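Local atomic coordinates of endonuclease NucS (Thermococcus kodakarensis KOD1, PDB entry 5GKE), a protein that cleaves DNA as a mismatch restriction endonuclease, working on double-stranded DNA held by two copies of the protein and using magnesium in its nuclease domain. Residues G162-L167 with K194-I199; P148-L153 with N174-E179; L138-P143 with L153-A158; L65-Q68 with E73-N76. The protein carries 1 engineered substitution. All blocks are in the same frame, centred on the assembly; numbering follows the deposited sequence.

Contact 1 of 4, residues G162-L167 with K194-I199; sequences GIVAVL and KSYVEI. Engineered in segment 162-167: Ala165 (natural residue Asp). With nucleotides of chain C.
Tyr196 and Ile163 hold one phosphate oxygen, OP1 of nucleotide DA5 of chain C, between them. The phenol OH of Tyr196 donates to OP1 over 2.7 Å. The backbone N of Ile163 gives a second, nearly straight bond to OP1, 2.9 Å long with a 168° angle at the hydrogen. Two donors from opposite segments thus share one acceptor. OP1 lies near the plane of the Tyr196 ring, at its edge. With CG anti to the carbonyl carbon (chi1 -59°), the Tyr196 ring leaves helix 187-204 for the strand and its hydroxyl arrives at the DNA. Val164 packs over a ring face: its CG2 lies 4.1 Å from the ring centroid, a CH-pi contact. Gly162 CA sits 4.1 Å from Tyr196 CE1. A CB on Gly162 would clash with that ring atom, and the backbone angles also call for glycine. A phenylalanine in place of Tyr196 would probably keep the Val164 packing but leave OP1 without its hydroxyl donor and the DNA backbone anchored less firmly. Ala165 is an engineered substitution for a natural aspartate. That aspartate and Glu179 are consistent with the metal-site signature of the PD-(D/E)XK nuclease fold. Lys194 and Glu198 form a salt bridge on the far side of the helix. They also form salt bridges with Glu198 and Lys194, respectively, of the second subunit. The helix lies against the sheet, with Tyr196 touching Glu179 and Val197 touching Val177 of strand 175-180. On the sheet's other side, Val166 meets Phe140 of helix 132-141.

Contact 2 of 4, residues P148-L153 with N174-E179; sequences PGFKPL and NIVVLE. With MG (magnesium ion), chain E.
Phe150 presses the end of its ring against Val176 and Leu178, and this is the close-packed part of the contact. Ring atom CE1 of Phe150 lies 3.8 Å from CG1 of Val176. The ring tip, CZ of Phe150, meets CD1 of Leu178 at 4.0 Å. Both aliphatic groups approach the ring obliquely. With CG anti to the backbone N (chi1 171°), the ring reaches from its loop across to strand 175-180. Pro143 and Ile146 close in on this apolar cluster from the loop after helix 132-141. With only an alanine at Phe150, Val176 and Leu178 would probably face a gap where the ring now packs. The two strands are not direct neighbours. In the mixed sheet of the nuclease domain, strand 163-169 runs between them, and Phe150 spans it over one sheet face. Val177 points to the other face, where it packs on Tyr196, Val197 and Leu200 of helix 187-204. The solvent side is looser. Pro148, Gly149 and Lys151 are exposed and do not reach strand 175-180. At the far end of the strand, Glu179 grips the magnesium ion with both carboxylate oxygens, OE1 at 2.4 Å from the metal. Gln192 belongs to the same site, and a DNA phosphate binds the ion too.

Contact 3 of 4, residues L138-P143 with L153-A158; sequences LIFENP and LFREKA
Phe140 and Arg155 form a cation-pi pair that ties helix 132-141 to strand 151-158, the outermost strand at one side of the nuclease-domain sheet. CZ of Arg155 stands over the face of the Phe140 ring, 4.7 Å from its centroid. The two planes are only 15° apart, and the guanidinium lies nearly flat over the ring. CG of Arg155 is anti to its backbone nitrogen (chi1 170°), and a sharp bend at chi3 folds the chain back over the ring. Arg155 also touches Ala136 and Glu137 of the same helix. The pair lies at the surface, so the attraction is probably moderated by water.

The van der Waals contacts gather at the rim of the ring. CB of Arg155 approaches CE1 of Phe140 at 4.0 Å. The carbonyl O of Phe154 lies close to the ring plane, 3.7 Å from CZ of Phe140, where the hydrogen-bearing edge faces it.

Two irregularities shape the strand here: a classic bulge at Leu153-Phe154, opposite Leu167, and a G1 bulge at Glu156-Lys157, opposite Val164.

Each segment also has polar bonds of its own, and the backbone of 153-158 bonds to strand 163-169. The last helical turn closes with Asn142 N to Leu138 O at 2.7 Å. In the strand, NZ of Lys157 donates to O of Ala158 at 2.8 Å, tilted 20° from the carbonyl plane.

Contact 4 of 4, residues L65-Q68 with E73-N76; sequences LIHQ and EPVN. With nucleotides of chain D; nucleotides of chain C.
An antiparallel bridge, Ile66 with Asn76, closes the turn between strands 64-67 and 76-78. Within this hydrogen-bonded pair, Ile66 N donates to Asn76 O at 2.9 Å with a 166° angle at the hydrogen. The neighbouring Val75 N gives a bent, weak bond to Ile66 O. A water adds a third link, accepting from Gln68 N and donating to Glu73 O. Side chains pack around this frame. Pro74 lies over one face of the His67 imidazole, with CB 3.8 Å from the ring centroid in a CH-pi contact. CG1 of Val75, set between its backbone N and carbonyl carbon (chi1 58°), meets CG2 of Ile66 at 3.8 Å. The amide oxygen OE1 of Gln68 rests against CB of Val75. This hairpin belongs to the PH-like DNA-binding domain, and it faces both DNA and the other protein chain. Asn76 turns its amide to a guanine base: ND2 donates to O6 of DG8 of chain D at 3.1 Å, almost straight at 173°. Ser47 also bonds ND2, which probably helps to fix the amide's rotation. Glu73 brings OE2 within 3.6 Å of C4' of DT10 of chain C, beside the sugar. The imidazole ND1 of His67 is bonded to Lys59 of the second subunit. Asp122 of the second subunit takes NE2 of Gln68, while Leu65 packs on His67 of that subunit.

Overall arrangement
Contacts 1, 2 and 3 lie around one sheet of the nuclease domain, on both of its faces. Contacts 2 and 3 have centres 8 Å apart and share Leu153. Contact 1 lies 12 Å from contact 2, centre to centre, and 13 Å from contact 3. Strand 163-169 joins them: Leu167 O is 2.7 Å from Leu153 N, and Val166 O is 2.9 Å from Leu178 N, both probable hydrogen bonds. The magnesium site and the phosphate site lie at the DNA-facing end of this sheet. Contact 4 is in the PH-like domain, 37 Å from contact 1 between centres. Contacts 1 and 4 both meet DNA and the second subunit, so both domains of the chain engage the duplex.

Contact 1 of 4, residues G162-L167 with K194-I199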
# COMPACT_ATOMS: atom_id res chain seq x y z
N GLY A 162 -3.27 -20.10 -10.64
CA GLY A 162 -4.04 -19.32 -9.69
C GLY A 162 -4.48 -20.03 -8.41
O GLY A 162 -4.43 -21.26 -8.31
N ILE A 163 -4.91 -19.23 -7.44
CA ILE A 163 -5.35 -19.73 -6.15
C ILE A 163 -6.75 -19.21 -5.87
O ILE A 163 -6.98 -18.00 -5.84
CB ILE A 163 -4.40 -19.30 -5.02
CG1 ILE A 163 -2.99 -19.80 -5.32
CG2 ILE A 163 -4.85 -19.85 -3.72
CD1 ILE A 163 -1.92 -19.09 -4.57
N VAL A 164 -7.66 -20.16 -5.67
CA VAL A 164 -9.10 -19.96 -5.50
C VAL A 164 -9.44 -19.71 -4.03
O VAL A 164 -8.82 -20.30 -3.16
CB VAL A 164 -9.86 -21.19 -6.04
CG1 VAL A 164 -11.30 -21.23 -5.56
CG2 VAL A 164 -9.80 -21.20 -7.54
N ALA A 165 -10.41 -18.84 -3.74
CA ALA A 165 -10.73 -18.50 -2.35
C ALA A 165 -11.43 -19.67 -1.65
O ALA A 165 -10.93 -20.22 -0.67
CB ALA A 165 -11.61 -17.23 -2.29
N VAL A 166 -12.60 -20.02 -2.15
CA VAL A 166 -13.33 -21.16 -1.65
C VAL A 166 -13.80 -22.05 -2.82
O VAL A 166 -14.25 -21.56 -3.86
CB VAL A 166 -14.53 -20.72 -0.79
CG1 VAL A 166 -15.39 -21.91 -0.39
CG2 VAL A 166 -14.03 -19.97 0.45
N LEU A 167 -13.63 -23.35 -2.66
CA LEU A 167 -14.02 -24.28 -3.70
C LEU A 167 -14.94 -25.34 -3.09
O LEU A 167 -14.68 -25.84 -2.00
CB LEU A 167 -12.79 -24.91 -4.33
CG LEU A 167 -12.93 -25.69 -5.64
CD1 LEU A 167 -13.52 -24.83 -6.73
CD2 LEU A 167 -11.58 -26.21 -6.05
N LYS A 194 -13.66 -15.26 -13.29
CA LYS A 194 -13.80 -15.79 -14.64
C LYS A 194 -12.61 -16.68 -14.96
O LYS A 194 -12.76 -17.77 -15.51
CB LYS A 194 -13.90 -14.64 -15.65
CG LYS A 194 -13.78 -15.03 -17.13
CD LYS A 194 -14.18 -13.85 -18.02
CE LYS A 194 -14.23 -14.22 -19.50
NZ LYS A 194 -12.89 -14.46 -20.08
N SER A 195 -11.43 -16.21 -14.61
CA SER A 195 -10.21 -16.96 -14.84
C SER A 195 -10.25 -18.34 -14.16
O SER A 195 -9.82 -19.35 -14.74
CB SER A 195 -9.01 -16.15 -14.35
OG SER A 195 -7.79 -16.76 -14.73
N TYR A 196 -10.78 -18.39 -12.94
CA TYR A 196 -10.76 -19.66 -12.20
C TYR A 196 -11.79 -20.61 -12.79
O TYR A 196 -11.53 -21.80 -12.96
CB TYR A 196 -11.04 -19.44 -10.72
CG TYR A 196 -10.05 -18.52 -10.06
CD1 TYR A 196 -8.71 -18.51 -10.44
CD2 TYR A 196 -10.46 -17.66 -9.04
CE1 TYR A 196 -7.81 -17.65 -9.84
CE2 TYR A 196 -9.56 -16.80 -8.41
CZ TYR A 196 -8.25 -16.79 -8.82
OH TYR A 196 -7.37 -15.94 -8.20
N VAL A 197 -12.95 -20.06 -13.11
CA VAL A 197 -14.03 -20.86 -13.65
C VAL A 197 -13.60 -21.53 -14.95
O VAL A 197 -13.87 -22.71 -15.16
CB VAL A 197 -15.28 -20.01 -13.88
CG1 VAL A 197 -16.26 -20.74 -14.80
CG2 VAL A 197 -15.92 -19.67 -12.55
N GLU A 198 -12.91 -20.78 -15.81
CA GLU A 198 -12.48 -21.31 -17.09
C GLU A 198 -11.49 -22.44 -16.89
O GLU A 198 -11.59 -23.48 -17.54
CB GLU A 198 -11.86 -20.21 -17.96
CG GLU A 198 -12.88 -19.29 -18.58
CD GLU A 198 -12.27 -18.10 -19.29
OE1 GLU A 198 -11.02 -18.05 -19.44
OE2 GLU A 198 -13.04 -17.21 -19.70
N ILE A 199 -10.53 -22.25 -16.00
CA ILE A 199 -9.53 -23.27 -15.75
C ILE A 199 -10.20 -24.53 -15.22
O ILE A 199 -9.85 -25.65 -15.62
CB ILE A 199 -8.46 -22.78 -14.78
CG1 ILE A 199 -7.55 -21.78 -15.49
CG2 ILE A 199 -7.64 -23.94 -14.24
CD1 ILE A 199 -6.67 -21.01 -14.55
P DA C 5 -3.62 -15.49 -7.99
OP1 DA C 5 -4.71 -16.46 -8.23
OP2 DA C 5 -3.14 -14.55 -9.03
O5' DA C 5 -4.06 -14.65 -6.70
C5' DA C 5 -4.58 -15.32 -5.58
C4' DA C 5 -4.76 -14.36 -4.42
O4' DA C 5 -3.46 -13.92 -3.95
C3' DA C 5 -5.55 -13.09 -4.76
O3' DA C 5 -6.51 -12.86 -3.74
C2' DA C 5 -4.46 -12.01 -4.80
C1' DA C 5 -3.49 -12.53 -3.77
N9 DA C 5 -2.15 -11.98 -3.91
C8 DA C 5 -1.45 -11.78 -5.07
N7 DA C 5 -0.27 -11.23 -4.89
C5 DA C 5 -0.20 -11.05 -3.52
C6 DA C 5 0.80 -10.50 -2.68
N6 DA C 5 1.97 -10.03 -3.13
N1 DA C 5 0.55 -10.46 -1.36
C2 DA C 5 -0.62 -10.93 -0.90
N3 DA C 5 -1.63 -11.47 -1.59
C4 DA C 5 -1.35 -11.50 -2.90

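Contact 2 of 4, residues P148-L153 with N174-E179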
# COMPACT_ATOMS: atom_id res chain seq x y z
N PRO A 148 -28.66 -23.00 -0.05
CA PRO A 148 -28.87 -24.31 0.58
C PRO A 148 -28.24 -25.43 -0.23
O PRO A 148 -28.26 -25.39 -1.46
CB PRO A 148 -30.39 -24.45 0.62
CG PRO A 148 -30.92 -23.07 0.46
CD PRO A 148 -29.94 -22.37 -0.43
N GLY A 149 -27.68 -26.42 0.45
CA GLY A 149 -27.06 -27.54 -0.23
C GLY A 149 -25.72 -27.18 -0.82
O GLY A 149 -25.21 -27.88 -1.70
N PHE A 150 -25.14 -26.08 -0.34
CA PHE A 150 -23.79 -25.73 -0.75
C PHE A 150 -22.78 -26.35 0.19
O PHE A 150 -22.84 -26.15 1.40
CB PHE A 150 -23.58 -24.21 -0.80
CG PHE A 150 -22.14 -23.82 -1.01
CD1 PHE A 150 -21.50 -24.08 -2.21
CD2 PHE A 150 -21.42 -23.22 0.01
CE1 PHE A 150 -20.17 -23.74 -2.40
CE2 PHE A 150 -20.08 -22.88 -0.17
CZ PHE A 150 -19.46 -23.14 -1.38
N LYS A 151 -21.87 -27.13 -0.37
CA LYS A 151 -20.87 -27.82 0.41
C LYS A 151 -19.48 -27.30 0.06
O LYS A 151 -18.94 -27.61 -1.01
CB LYS A 151 -20.97 -29.33 0.16
CG LYS A 151 -20.20 -30.20 1.14
CD LYS A 151 -20.78 -31.61 1.20
CE LYS A 151 -20.01 -32.53 2.15
NZ LYS A 151 -18.89 -33.29 1.50
N PRO A 152 -18.90 -26.49 0.96
CA PRO A 152 -17.54 -25.97 0.81
C PRO A 152 -16.49 -27.03 1.13
O PRO A 152 -16.66 -27.78 2.09
CB PRO A 152 -17.49 -24.83 1.83
CG PRO A 152 -18.46 -25.23 2.87
CD PRO A 152 -19.57 -25.97 2.16
N LEU A 153 -15.40 -27.05 0.36
CA LEU A 153 -14.39 -28.11 0.43
C LEU A 153 -13.01 -27.55 0.67
O LEU A 153 -12.27 -28.05 1.50
CB LEU A 153 -14.40 -28.97 -0.83
CG LEU A 153 -15.75 -29.60 -1.16
CD1 LEU A 153 -15.67 -30.38 -2.45
CD2 LEU A 153 -16.22 -30.48 -0.01
N ASN A 174 -22.75 -29.57 -9.28
CA ASN A 174 -21.77 -28.72 -9.95
C ASN A 174 -20.61 -28.34 -9.03
O ASN A 174 -20.77 -28.28 -7.81
CB ASN A 174 -22.44 -27.44 -10.47
CG ASN A 174 -23.61 -27.72 -11.39
OD1 ASN A 174 -23.43 -28.20 -12.51
ND2 ASN A 174 -24.83 -27.39 -10.94
N ILE A 175 -19.44 -28.11 -9.61
CA ILE A 175 -18.34 -27.48 -8.89
C ILE A 175 -18.64 -25.98 -8.72
O ILE A 175 -19.09 -25.31 -9.65
CB ILE A 175 -17.00 -27.64 -9.65
CG1 ILE A 175 -16.70 -29.11 -9.95
CG2 ILE A 175 -15.87 -27.01 -8.86
CD1 ILE A 175 -16.72 -29.95 -8.75
N VAL A 176 -18.38 -25.44 -7.52
CA VAL A 176 -18.56 -24.01 -7.28
C VAL A 176 -17.24 -23.33 -6.90
O VAL A 176 -16.55 -23.76 -5.97
CB VAL A 176 -19.60 -23.75 -6.17
CG1 VAL A 176 -19.72 -22.26 -5.89
CG2 VAL A 176 -20.96 -24.32 -6.58
N VAL A 177 -16.87 -22.30 -7.66
CA VAL A 177 -15.85 -21.34 -7.25
C VAL A 177 -16.50 -20.19 -6.54
O VAL A 177 -17.45 -19.61 -7.07
CB VAL A 177 -15.08 -20.73 -8.42
CG1 VAL A 177 -13.74 -20.21 -7.93
CG2 VAL A 177 -14.89 -21.72 -9.51
N LEU A 178 -16.00 -19.84 -5.36
CA LEU A 178 -16.35 -18.57 -4.74
C LEU A 178 -15.17 -17.62 -4.85
O LEU A 178 -14.02 -18.03 -4.60
CB LEU A 178 -16.73 -18.74 -3.28
CG LEU A 178 -17.87 -19.63 -2.83
CD1 LEU A 178 -18.09 -19.40 -1.33
CD2 LEU A 178 -19.15 -19.36 -3.62
N GLU A 179 -15.43 -16.39 -5.27
CA GLU A 179 -14.48 -15.30 -5.12
C GLU A 179 -15.03 -14.30 -4.09
O GLU A 179 -16.15 -13.80 -4.25
CB GLU A 179 -14.19 -14.62 -6.45
CG GLU A 179 -13.28 -13.38 -6.34
CD GLU A 179 -11.87 -13.69 -5.84
OE1 GLU A 179 -11.13 -12.73 -5.53
OE2 GLU A 179 -11.48 -14.88 -5.76
MG MG E . -9.44 -14.04 -4.48

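Contact 3 of 4, residues L138-P143 with L153-A158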
# COMPACT_ATOMS: atom_id res chain seq x y z
N LEU A 138 -16.83 -17.77 8.01
CA LEU A 138 -18.28 -17.73 8.12
C LEU A 138 -18.88 -18.74 7.16
O LEU A 138 -19.78 -19.49 7.53
CB LEU A 138 -18.80 -16.33 7.81
CG LEU A 138 -20.32 -16.18 7.81
CD1 LEU A 138 -20.89 -16.74 9.08
CD2 LEU A 138 -20.69 -14.73 7.69
N ILE A 139 -18.37 -18.76 5.94
CA ILE A 139 -18.96 -19.58 4.90
C ILE A 139 -18.77 -21.07 5.19
O ILE A 139 -19.62 -21.88 4.87
CB ILE A 139 -18.40 -19.19 3.53
CG1 ILE A 139 -18.89 -17.78 3.18
CG2 ILE A 139 -18.84 -20.17 2.47
CD1 ILE A 139 -18.35 -17.20 1.89
N PHE A 140 -17.67 -21.43 5.84
CA PHE A 140 -17.50 -22.82 6.24
C PHE A 140 -18.41 -23.18 7.43
O PHE A 140 -19.03 -24.24 7.44
CB PHE A 140 -16.02 -23.10 6.55
CG PHE A 140 -15.22 -23.45 5.33
CD1 PHE A 140 -14.84 -22.47 4.43
CD2 PHE A 140 -14.86 -24.77 5.06
CE1 PHE A 140 -14.12 -22.79 3.28
CE2 PHE A 140 -14.15 -25.09 3.93
CZ PHE A 140 -13.77 -24.10 3.03
N GLU A 141 -18.51 -22.28 8.41
CA GLU A 141 -19.42 -22.49 9.54
C GLU A 141 -20.87 -22.58 9.07
O GLU A 141 -21.63 -23.39 9.58
CB GLU A 141 -19.31 -21.35 10.56
CG GLU A 141 -18.02 -21.30 11.35
CD GLU A 141 -18.00 -20.13 12.34
OE1 GLU A 141 -19.09 -19.71 12.80
OE2 GLU A 141 -16.90 -19.63 12.66
N ASN A 142 -21.23 -21.74 8.11
CA ASN A 142 -22.62 -21.63 7.65
C ASN A 142 -22.77 -21.52 6.14
O ASN A 142 -23.12 -20.45 5.64
CB ASN A 142 -23.31 -20.41 8.27
CG ASN A 142 -23.50 -20.55 9.76
OD1 ASN A 142 -22.70 -20.04 10.55
ND2 ASN A 142 -24.57 -21.23 10.16
N PRO A 143 -22.53 -22.62 5.41
CA PRO A 143 -22.56 -22.57 3.94
C PRO A 143 -23.88 -22.09 3.34
O PRO A 143 -23.91 -21.67 2.18
CB PRO A 143 -22.28 -24.03 3.53
CG PRO A 143 -22.36 -24.84 4.79
CD PRO A 143 -22.00 -23.91 5.89
N LEU A 153 -15.40 -27.05 0.36
CA LEU A 153 -14.39 -28.11 0.43
C LEU A 153 -13.01 -27.55 0.67
O LEU A 153 -12.27 -28.05 1.50
CB LEU A 153 -14.40 -28.97 -0.83
CG LEU A 153 -15.75 -29.60 -1.16
CD1 LEU A 153 -15.67 -30.38 -2.45
CD2 LEU A 153 -16.22 -30.48 -0.01
N PHE A 154 -12.59 -26.60 -0.16
CA PHE A 154 -11.25 -26.04 -0.00
C PHE A 154 -11.27 -24.53 0.20
O PHE A 154 -12.17 -23.84 -0.27
CB PHE A 154 -10.37 -26.37 -1.21
CG PHE A 154 -10.48 -27.79 -1.69
CD1 PHE A 154 -11.51 -28.18 -2.53
CD2 PHE A 154 -9.51 -28.72 -1.36
CE1 PHE A 154 -11.60 -29.49 -2.99
CE2 PHE A 154 -9.59 -30.03 -1.82
CZ PHE A 154 -10.63 -30.42 -2.63
N ARG A 155 -10.25 -24.05 0.90
CA ARG A 155 -9.99 -22.64 1.11
C ARG A 155 -8.55 -22.34 0.68
O ARG A 155 -7.63 -23.07 1.04
CB ARG A 155 -10.23 -22.28 2.58
CG ARG A 155 -9.78 -20.88 3.00
CD ARG A 155 -10.04 -20.63 4.49
NE ARG A 155 -10.36 -21.86 5.23
CZ ARG A 155 -10.81 -21.90 6.48
NH1 ARG A 155 -10.99 -20.77 7.16
NH2 ARG A 155 -11.07 -23.07 7.07
N GLU A 156 -8.36 -21.27 -0.10
CA GLU A 156 -7.04 -20.93 -0.66
C GLU A 156 -6.42 -22.11 -1.39
O GLU A 156 -5.27 -22.48 -1.12
CB GLU A 156 -6.09 -20.43 0.43
CG GLU A 156 -6.54 -19.15 1.15
CD GLU A 156 -6.46 -17.91 0.27
OE1 GLU A 156 -5.34 -17.51 -0.10
OE2 GLU A 156 -7.53 -17.34 -0.04
N LYS A 157 -7.18 -22.68 -2.31
CA LYS A 157 -6.79 -23.87 -3.06
C LYS A 157 -6.09 -23.53 -4.36
O LYS A 157 -6.70 -22.95 -5.27
CB LYS A 157 -8.02 -24.74 -3.37
CG LYS A 157 -7.70 -26.07 -4.06
CD LYS A 157 -6.89 -26.96 -3.12
CE LYS A 157 -6.42 -28.23 -3.79
NZ LYS A 157 -5.20 -28.06 -4.65
N ALA A 158 -4.83 -23.92 -4.48
CA ALA A 158 -4.17 -23.76 -5.75
C ALA A 158 -4.82 -24.72 -6.73
O ALA A 158 -4.85 -25.93 -6.51
CB ALA A 158 -2.68 -24.02 -5.62

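Contact 4 of 4, residues L65-Q68 with E73-N76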
# COMPACT_ATOMS: atom_id res chain seq x y z
N LEU A 65 11.53 5.60 6.96
CA LEU A 65 10.42 6.42 6.45
C LEU A 65 10.76 7.90 6.43
O LEU A 65 11.22 8.45 7.43
CB LEU A 65 9.16 6.23 7.29
CG LEU A 65 8.77 4.81 7.68
CD1 LEU A 65 7.57 4.84 8.59
CD2 LEU A 65 8.47 3.99 6.46
N ILE A 66 10.53 8.54 5.29
CA ILE A 66 10.57 10.00 5.21
C ILE A 66 9.15 10.55 4.96
O ILE A 66 8.50 10.21 3.96
CB ILE A 66 11.51 10.49 4.09
CG1 ILE A 66 12.96 10.06 4.35
CG2 ILE A 66 11.44 12.01 3.96
CD1 ILE A 66 13.35 8.79 3.70
N HIS A 67 8.67 11.39 5.87
CA HIS A 67 7.30 11.91 5.75
C HIS A 67 7.29 13.41 5.55
O HIS A 67 7.96 14.14 6.28
CB HIS A 67 6.47 11.58 6.99
CG HIS A 67 5.83 10.23 6.96
ND1 HIS A 67 4.67 9.98 6.25
CD2 HIS A 67 6.16 9.08 7.58
CE1 HIS A 67 4.32 8.72 6.43
NE2 HIS A 67 5.21 8.14 7.23
N GLN A 68 6.53 13.85 4.55
CA GLN A 68 6.23 15.26 4.40
C GLN A 68 5.01 15.58 5.26
O GLN A 68 4.45 14.69 5.89
CB GLN A 68 6.00 15.59 2.95
CG GLN A 68 7.18 15.23 2.12
CD GLN A 68 7.00 15.60 0.67
OE1 GLN A 68 6.20 14.98 -0.04
NE2 GLN A 68 7.75 16.60 0.22
N GLU A 73 1.14 8.44 3.03
CA GLU A 73 2.28 7.68 2.58
C GLU A 73 3.54 8.46 2.80
O GLU A 73 3.55 9.66 2.61
CB GLU A 73 2.16 7.31 1.10
CG GLU A 73 1.06 6.31 0.82
CD GLU A 73 1.18 5.10 1.69
OE1 GLU A 73 2.19 4.38 1.56
OE2 GLU A 73 0.26 4.87 2.52
N PRO A 74 4.61 7.77 3.18
CA PRO A 74 5.87 8.50 3.19
C PRO A 74 6.27 8.83 1.75
O PRO A 74 5.97 8.06 0.84
CB PRO A 74 6.83 7.50 3.85
CG PRO A 74 6.30 6.16 3.36
CD PRO A 74 4.80 6.31 3.34
N VAL A 75 6.92 9.96 1.53
CA VAL A 75 7.36 10.31 0.18
C VAL A 75 8.53 9.43 -0.29
O VAL A 75 8.67 9.15 -1.47
CB VAL A 75 7.76 11.80 0.12
CG1 VAL A 75 8.85 12.08 1.13
CG2 VAL A 75 8.22 12.19 -1.28
N ASN A 76 9.37 8.99 0.65
CA ASN A 76 10.46 8.04 0.38
C ASN A 76 10.58 7.04 1.53
O ASN A 76 10.18 7.33 2.67
CB ASN A 76 11.80 8.74 0.17
CG ASN A 76 11.94 9.34 -1.23
OD1 ASN A 76 12.02 10.56 -1.39
ND2 ASN A 76 12.01 8.49 -2.24
P DG D 8 5.86 4.29 -6.82
OP1 DG D 8 5.81 5.05 -5.54
OP2 DG D 8 5.55 5.00 -8.09
O5' DG D 8 7.32 3.66 -6.93
C5' DG D 8 7.65 2.83 -8.02
C4' DG D 8 8.49 1.65 -7.56
O4' DG D 8 9.66 2.15 -6.89
C3' DG D 8 7.80 0.73 -6.56
O3' DG D 8 8.22 -0.60 -6.74
C2' DG D 8 8.26 1.27 -5.21
C1' DG D 8 9.67 1.74 -5.53
N9 DG D 8 10.08 2.86 -4.71
C8 DG D 8 9.67 4.16 -4.84
N7 DG D 8 10.18 4.96 -3.95
C5 DG D 8 10.97 4.12 -3.17
C6 DG D 8 11.77 4.42 -2.05
O6 DG D 8 11.94 5.52 -1.50
N1 DG D 8 12.42 3.29 -1.55
C2 DG D 8 12.30 2.02 -2.08
N2 DG D 8 13.00 1.06 -1.47
N3 DG D 8 11.55 1.73 -3.13
C4 DG D 8 10.91 2.83 -3.62
P DT C 10 -6.50 3.33 2.80
OP1 DT C 10 -6.61 3.88 4.18
OP2 DT C 10 -7.68 3.33 1.92
O5' DT C 10 -5.36 4.11 2.03
C5' DT C 10 -4.05 4.10 2.51
C4' DT C 10 -3.14 4.72 1.49
O4' DT C 10 -3.04 3.83 0.34
C3' DT C 10 -3.65 6.06 0.95
O3' DT C 10 -2.58 6.97 0.82
C2' DT C 10 -4.26 5.69 -0.41
C1' DT C 10 -3.39 4.51 -0.84
N1 DT C 10 -4.08 3.55 -1.77
C2 DT C 10 -3.47 3.24 -2.97
O2 DT C 10 -2.40 3.70 -3.30
N3 DT C 10 -4.15 2.36 -3.76
C4 DT C 10 -5.37 1.76 -3.49
O4 DT C 10 -5.91 0.98 -4.28
C5 DT C 10 -5.98 2.12 -2.22
C7 DT C 10 -7.31 1.53 -1.81
C6 DT C 10 -5.31 3.00 -1.43
O HOH W 1 4.69 12.11 3.17